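Local coordinates for protein putative creatinine amidohydrolase (Bacteroides fragilis, PDB 3LUB) that probably hydrolyses carbon-nitrogen bonds in linear amides, as a zinc-dependent member of the creatininase superfamily, at residues 32-46 against 163-176. Sequence-based numbering, arbitrary orientation.
With ZN (zinc ion), chain B; ZN (zinc ion), chain C.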
loop_
_atom_site.group_PDB
_atom_site.type_symbol
_atom_site.label_atom_id
_atom_site.label_comp_id
_atom_site.label_asym_id
_atom_site.label_seq_id
_atom_site.Cartn_x
_atom_site.Cartn_y
_atom_site.Cartn_z
ATOM N N GLU F 32 -6.139 22.212 -13.232
ATOM C CA GLU F 32 -5.714 23.309 -12.374
ATOM C C GLU F 32 -6.156 24.642 -12.945
ATOM O O GLU F 32 -5.861 24.940 -14.089
ATOM C CB GLU F 32 -4.185 23.317 -12.261
ATOM C CG GLU F 32 -3.617 24.304 -11.249
ATOM C CD GLU F 32 -2.112 24.438 -11.317
ATOM O OE1 GLU F 32 -1.555 24.194 -12.415
ATOM O OE2 GLU F 32 -1.484 24.803 -10.293
ATOM N N PRO F 33 -6.847 25.457 -12.138
ATOM C CA PRO F 33 -7.175 26.804 -12.581
ATOM C C PRO F 33 -5.889 27.623 -12.887
ATOM O O PRO F 33 -4.898 27.509 -12.166
ATOM C CB PRO F 33 -7.917 27.405 -11.391
ATOM C CG PRO F 33 -8.277 26.270 -10.498
ATOM C CD PRO F 33 -7.337 25.172 -10.784
ATOM N N HIS F 34 -5.951 28.406 -13.963
ATOM C CA HIS F 34 -4.862 29.231 -14.457
ATOM C C HIS F 34 -5.314 30.669 -14.619
ATOM O O HIS F 34 -5.713 31.066 -15.706
ATOM C CB HIS F 34 -4.408 28.683 -15.801
ATOM C CG HIS F 34 -3.417 27.577 -15.660
ATOM N ND1 HIS F 34 -3.759 26.322 -15.183
ATOM C CD2 HIS F 34 -2.082 27.562 -15.859
ATOM C CE1 HIS F 34 -2.675 25.567 -15.152
ATOM N NE2 HIS F 34 -1.643 26.299 -15.548
ATOM N N ASN F 35 -5.273 31.446 -13.542
ATOM C CA ASN F 35 -5.901 32.758 -13.541
ATOM C C ASN F 35 -7.367 32.550 -13.970
ATOM O O ASN F 35 -7.901 31.467 -13.814
ATOM C CB ASN F 35 -5.125 33.670 -14.489
ATOM C CG ASN F 35 -5.371 35.154 -14.252
ATOM O OD1 ASN F 35 -6.515 35.602 -14.234
ATOM N ND2 ASN F 35 -4.288 35.926 -14.131
ATOM N N LEU F 36 -8.006 33.556 -14.566
ATOM C CA LEU F 36 -9.375 33.422 -15.016
ATOM C C LEU F 36 -9.465 33.066 -16.461
ATOM O O LEU F 36 -10.525 32.690 -16.924
ATOM C CB LEU F 36 -10.153 34.729 -14.745
ATOM C CG LEU F 36 -10.183 35.281 -13.302
ATOM C CD1 LEU F 36 -10.720 36.707 -13.313
ATOM C CD2 LEU F 36 -11.012 34.397 -12.376
ATOM N N HIS F 37 -8.364 33.140 -17.189
ATOM C CA HIS F 37 -8.430 33.196 -18.659
ATOM C C HIS F 37 -7.847 31.983 -19.384
ATOM O O HIS F 37 -8.158 31.765 -20.567
ATOM C CB HIS F 37 -7.738 34.456 -19.168
ATOM C CG HIS F 37 -6.266 34.468 -18.922
ATOM N ND1 HIS F 37 -5.723 34.308 -17.666
ATOM C CD2 HIS F 37 -5.223 34.612 -19.772
ATOM C CE1 HIS F 37 -4.404 34.345 -17.759
ATOM N NE2 HIS F 37 -4.078 34.523 -19.026
ATOM N N LEU F 38 -7.024 31.177 -18.704
ATOM C CA LEU F 38 -6.423 30.030 -19.379
ATOM C C LEU F 38 -7.171 28.746 -19.024
ATOM O O LEU F 38 -7.796 28.659 -17.962
ATOM C CB LEU F 38 -4.960 29.903 -19.019
ATOM C CG LEU F 38 -3.996 30.882 -19.687
ATOM C CD1 LEU F 38 -2.678 30.878 -18.860
ATOM C CD2 LEU F 38 -3.823 30.515 -21.160
ATOM N N PRO F 39 -7.078 27.749 -19.901
ATOM C CA PRO F 39 -7.716 26.471 -19.654
ATOM C C PRO F 39 -7.201 25.715 -18.426
ATOM O O PRO F 39 -5.983 25.735 -18.119
ATOM C CB PRO F 39 -7.427 25.655 -20.919
ATOM C CG PRO F 39 -6.699 26.535 -21.842
ATOM C CD PRO F 39 -6.370 27.796 -21.202
ATOM N N TYR F 40 -8.145 25.028 -17.770
ATOM C CA TYR F 40 -7.853 24.048 -16.702
ATOM C C TYR F 40 -6.808 23.027 -17.094
ATOM O O TYR F 40 -6.053 22.566 -16.247
ATOM C CB TYR F 40 -9.113 23.290 -16.261
ATOM C CG TYR F 40 -9.927 24.009 -15.215
ATOM C CD1 TYR F 40 -10.815 24.995 -15.565
ATOM C CD2 TYR F 40 -9.823 23.674 -13.864
ATOM C CE1 TYR F 40 -11.575 25.647 -14.585
ATOM C CE2 TYR F 40 -10.563 24.322 -12.898
ATOM C CZ TYR F 40 -11.434 25.304 -13.256
ATOM O OH TYR F 40 -12.211 25.946 -12.291
ATOM N N LEU F 41 -6.743 22.689 -18.378
ATOM C CA LEU F 41 -5.754 21.704 -18.871
ATOM C C LEU F 41 -4.520 22.284 -19.530
ATOM O O LEU F 41 -3.821 21.571 -20.201
ATOM C CB LEU F 41 -6.443 20.722 -19.830
ATOM C CG LEU F 41 -7.455 19.747 -19.207
ATOM C CD1 LEU F 41 -7.973 18.796 -20.278
ATOM C CD2 LEU F 41 -6.784 18.912 -18.129
ATOM N N THR F 42 -4.236 23.562 -19.310
ATOM C CA THR F 42 -3.000 24.235 -19.806
ATOM C C THR F 42 -1.739 23.408 -19.612
ATOM O O THR F 42 -0.929 23.296 -20.515
ATOM C CB THR F 42 -2.819 25.635 -19.136
ATOM O OG1 THR F 42 -3.951 26.481 -19.441
ATOM C CG2 THR F 42 -1.491 26.330 -19.549
ATOM N N ASP F 43 -1.572 22.800 -18.443
ATOM C CA ASP F 43 -0.341 22.036 -18.145
ATOM C C ASP F 43 -0.231 20.710 -18.861
ATOM O O ASP F 43 0.832 20.117 -18.868
ATOM C CB ASP F 43 -0.174 21.815 -16.635
ATOM C CG ASP F 43 0.042 23.093 -15.879
ATOM O OD1 ASP F 43 0.241 24.170 -16.509
ATOM O OD2 ASP F 43 0.022 23.017 -14.635
ATOM N N CYS F 44 -1.324 20.249 -19.458
ATOM C CA CYS F 44 -1.331 19.085 -20.343
ATOM C C CYS F 44 -1.135 19.496 -21.805
ATOM O O CYS F 44 -0.377 18.871 -22.547
ATOM C CB CYS F 44 -2.680 18.353 -20.275
ATOM S SG CYS F 44 -3.067 17.409 -18.740
ATOM N N ILE F 45 -1.873 20.521 -22.207
ATOM C CA ILE F 45 -1.908 20.985 -23.584
ATOM C C ILE F 45 -0.544 21.459 -24.069
ATOM O O ILE F 45 -0.113 21.068 -25.138
ATOM C CB ILE F 45 -2.909 22.136 -23.772
ATOM C CG1 ILE F 45 -4.351 21.639 -23.577
ATOM C CG2 ILE F 45 -2.747 22.761 -25.130
ATOM C CD1 ILE F 45 -5.403 22.701 -23.287
ATOM N N LEU F 46 0.123 22.305 -23.290
ATOM C CA LEU F 46 1.382 22.900 -23.711
ATOM C C LEU F 46 2.507 21.895 -23.934
ATOM O O LEU F 46 3.121 21.906 -25.009
ATOM C CB LEU F 46 1.808 23.995 -22.742
ATOM C CG LEU F 46 0.866 25.204 -22.784
ATOM C CD1 LEU F 46 1.489 26.430 -22.057
ATOM C CD2 LEU F 46 0.499 25.515 -24.241
ATOM N N HIS F 163 2.822 31.357 -12.699
ATOM C CA HIS F 163 1.663 30.520 -12.996
ATOM C C HIS F 163 0.608 31.296 -13.776
ATOM O O HIS F 163 0.093 32.293 -13.283
ATOM C CB HIS F 163 1.081 29.968 -11.698
ATOM C CG HIS F 163 -0.130 29.129 -11.903
ATOM N ND1 HIS F 163 -0.079 27.889 -12.501
ATOM C CD2 HIS F 163 -1.429 29.351 -11.609
ATOM C CE1 HIS F 163 -1.295 27.386 -12.563
ATOM N NE2 HIS F 163 -2.132 28.245 -12.025
ATOM N N ALA F 164 0.280 30.827 -14.984
ATOM C CA ALA F 164 -0.757 31.466 -15.809
ATOM C C ALA F 164 -0.362 32.919 -16.147
ATOM O O ALA F 164 -1.213 33.785 -16.283
ATOM C CB ALA F 164 -2.118 31.455 -15.088
ATOM N N GLY F 165 0.929 33.160 -16.264
ATOM C CA GLY F 165 1.469 34.497 -16.424
ATOM C C GLY F 165 1.703 34.768 -17.877
ATOM O O GLY F 165 1.012 34.218 -18.725
ATOM N N GLU F 166 2.692 35.602 -18.172
ATOM C CA GLU F 166 2.888 36.076 -19.525
ATOM C C GLU F 166 3.342 34.978 -20.424
ATOM O O GLU F 166 2.863 34.870 -21.534
ATOM C CB GLU F 166 3.873 37.259 -19.571
ATOM C CG GLU F 166 3.856 38.023 -20.914
ATOM C CD GLU F 166 4.841 39.187 -20.945
ATOM O OE1 GLU F 166 4.877 39.950 -19.965
ATOM O OE2 GLU F 166 5.570 39.317 -21.941
ATOM N N SER F 167 4.274 34.163 -19.958
ATOM C CA SER F 167 4.842 33.094 -20.752
ATOM C C SER F 167 3.841 31.981 -21.089
ATOM O O SER F 167 3.761 31.533 -22.252
ATOM C CB SER F 167 6.048 32.495 -20.011
ATOM O OG SER F 167 5.712 32.176 -18.667
ATOM N N GLU F 168 3.136 31.476 -20.073
ATOM C CA GLU F 168 2.144 30.429 -20.316
ATOM C C GLU F 168 1.021 30.973 -21.197
ATOM O O GLU F 168 0.497 30.257 -22.059
ATOM C CB GLU F 168 1.553 29.876 -19.008
ATOM C CG GLU F 168 2.207 28.595 -18.523
ATOM C CD GLU F 168 1.464 27.900 -17.388
ATOM O OE1 GLU F 168 0.841 28.595 -16.556
ATOM O OE2 GLU F 168 1.567 26.639 -17.300
ATOM N N THR F 169 0.601 32.214 -20.945
ATOM C CA THR F 169 -0.467 32.810 -21.762
ATOM C C THR F 169 -0.021 32.967 -23.209
ATOM O O THR F 169 -0.774 32.644 -24.109
ATOM C CB THR F 169 -0.957 34.157 -21.230
ATOM O OG1 THR F 169 -1.354 34.007 -19.861
ATOM C CG2 THR F 169 -2.138 34.617 -22.027
ATOM N N SER F 170 1.204 33.431 -23.427
ATOM C CA SER F 170 1.720 33.640 -24.780
ATOM C C SER F 170 1.775 32.346 -25.540
ATOM O O SER F 170 1.392 32.312 -26.695
ATOM C CB SER F 170 3.128 34.286 -24.787
ATOM O OG SER F 170 3.100 35.609 -24.283
ATOM N N VAL F 171 2.281 31.295 -24.901
ATOM C CA VAL F 171 2.457 30.022 -25.582
ATOM C C VAL F 171 1.078 29.406 -25.893
ATOM O O VAL F 171 0.900 28.828 -26.941
ATOM C CB VAL F 171 3.352 29.062 -24.783
ATOM C CG1 VAL F 171 3.511 27.709 -25.526
ATOM C CG2 VAL F 171 4.747 29.722 -24.483
HETATM N N MSE F 172 0.091 29.598 -25.016
HETATM C CA MSE F 172 -1.292 29.154 -25.305
HETATM C C MSE F 172 -1.852 29.961 -26.481
HETATM O O MSE F 172 -2.512 29.407 -27.344
HETATM C CB MSE F 172 -2.218 29.326 -24.097
HETATM C CG MSE F 172 -3.601 28.715 -24.287
HETATM SE SE MSE F 172 -3.545 26.740 -24.649
HETATM C CE MSE F 172 -2.944 26.020 -22.901
HETATM N N MSE F 173 -1.607 31.272 -26.504
HETATM C CA MSE F 173 -2.112 32.116 -27.584
HETATM C C MSE F 173 -1.565 31.667 -28.917
HETATM O O MSE F 173 -2.270 31.721 -29.930
HETATM C CB MSE F 173 -1.804 33.586 -27.341
HETATM C CG MSE F 173 -2.686 34.230 -26.287
HETATM SE SE MSE F 173 -2.017 35.994 -25.757
HETATM C CE MSE F 173 -2.792 37.203 -27.253
ATOM N N HIS F 174 -0.327 31.200 -28.908
ATOM C CA HIS F 174 0.312 30.664 -30.112
ATOM C C HIS F 174 -0.303 29.353 -30.565
ATOM O O HIS F 174 -0.778 29.230 -31.688
ATOM C CB HIS F 174 1.801 30.514 -29.876
ATOM C CG HIS F 174 2.514 29.724 -30.917
ATOM N ND1 HIS F 174 2.577 30.115 -32.232
ATOM C CD2 HIS F 174 3.262 28.604 -30.824
ATOM C CE1 HIS F 174 3.300 29.247 -32.916
ATOM N NE2 HIS F 174 3.732 28.317 -32.083
ATOM N N TYR F 175 -0.324 28.379 -29.670
ATOM C CA TYR F 175 -0.801 27.046 -30.011
ATOM C C TYR F 175 -2.312 26.935 -30.094
ATOM O O TYR F 175 -2.798 26.255 -30.958
ATOM C CB TYR F 175 -0.287 26.014 -28.988
ATOM C CG TYR F 175 1.142 25.566 -29.213
ATOM C CD1 TYR F 175 1.536 24.986 -30.415
ATOM C CD2 TYR F 175 2.090 25.714 -28.220
ATOM C CE1 TYR F 175 2.848 24.576 -30.612
ATOM C CE2 TYR F 175 3.384 25.308 -28.406
ATOM C CZ TYR F 175 3.753 24.726 -29.598
ATOM O OH TYR F 175 5.050 24.329 -29.747
ATOM N N HIS F 176 -3.048 27.547 -29.165
ATOM C CA HIS F 176 -4.510 27.456 -29.169
ATOM C C HIS F 176 -5.168 28.792 -28.871
ATOM O O HIS F 176 -5.746 28.982 -27.822
ATOM C CB HIS F 176 -4.997 26.405 -28.168
ATOM C CG HIS F 176 -4.610 25.007 -28.532
ATOM N ND1 HIS F 176 -5.325 24.253 -29.433
ATOM C CD2 HIS F 176 -3.559 24.246 -28.150
ATOM C CE1 HIS F 176 -4.745 23.077 -29.568
ATOM N NE2 HIS F 176 -3.658 23.059 -28.820
HETATM ZN ZN ZN B . 0.474 25.961 -15.905
HETATM ZN ZN ZN C . 0.623 24.121 -12.985
HETATM O O HOH W 1 -1.707 34.936 -13.810
HETATM O O HOH W 2 1.529 26.121 -14.110
#
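Asp-43 and Glu-168 meet across a zinc ion in the dinuclear metal site of the creatininase fold, a worked example of how a metal centre joins distant parts of a chain. Asp-43 bridges the pair: OD1 binds one zinc together with His-34 NE2 and Glu-168 OE2, while OD2 shares the other with Glu-32 OE1 and His-120. A water lies between the two metals, and His-163 ND1 is 2.9 Å from its oxygen.

Second-shell bonds set the ligands. Glu-168 OE1 accepts the backbone N-H of Ala-164, and the His-34 ring, whose ND1 donates to Glu-32 O from above the carbonyl plane, is covered on one face by His-163 CE1 and on the other by Thr-42 CB. With chi1 at 179° and the ring turned by chi2, His-163 points NE2 at Pro-33 O, 2.9 Å away, in the carbonyl plane and on a lone pair.

Packing is close where Ala-164 CB lies 3.3 Å from His-34 C. Met-172, a selenomethionine, buries more area here than any other residue; its chain, bent at chi2 and chi3, tucks CE against Thr-42 CA at 3.6 Å. Leu-38 CD2 slides along its CB and CG. Leu-46 fits as a knob among Glu-168, Val-171, Met-172 and Tyr-175. Toward the C-terminal end of helix 166-175, around the partly exposed Ile-45, Tyr-175 and His-176, the packing is looser: buried Leu-46 keeps CD2 4.3 Å from Tyr-175 CD2, and Ile-45 CG2 touches His-176 CD2. His-176 ND1 and Tyr-175 OH hydrogen-bond to Glu-178 and Glu-53, respectively.

At the other end, His-37 NE2 donates to Thr-169 OG1 at 2.9 Å, and the same hydroxyl in turn donates a hydrogen bond to Gly-165 O.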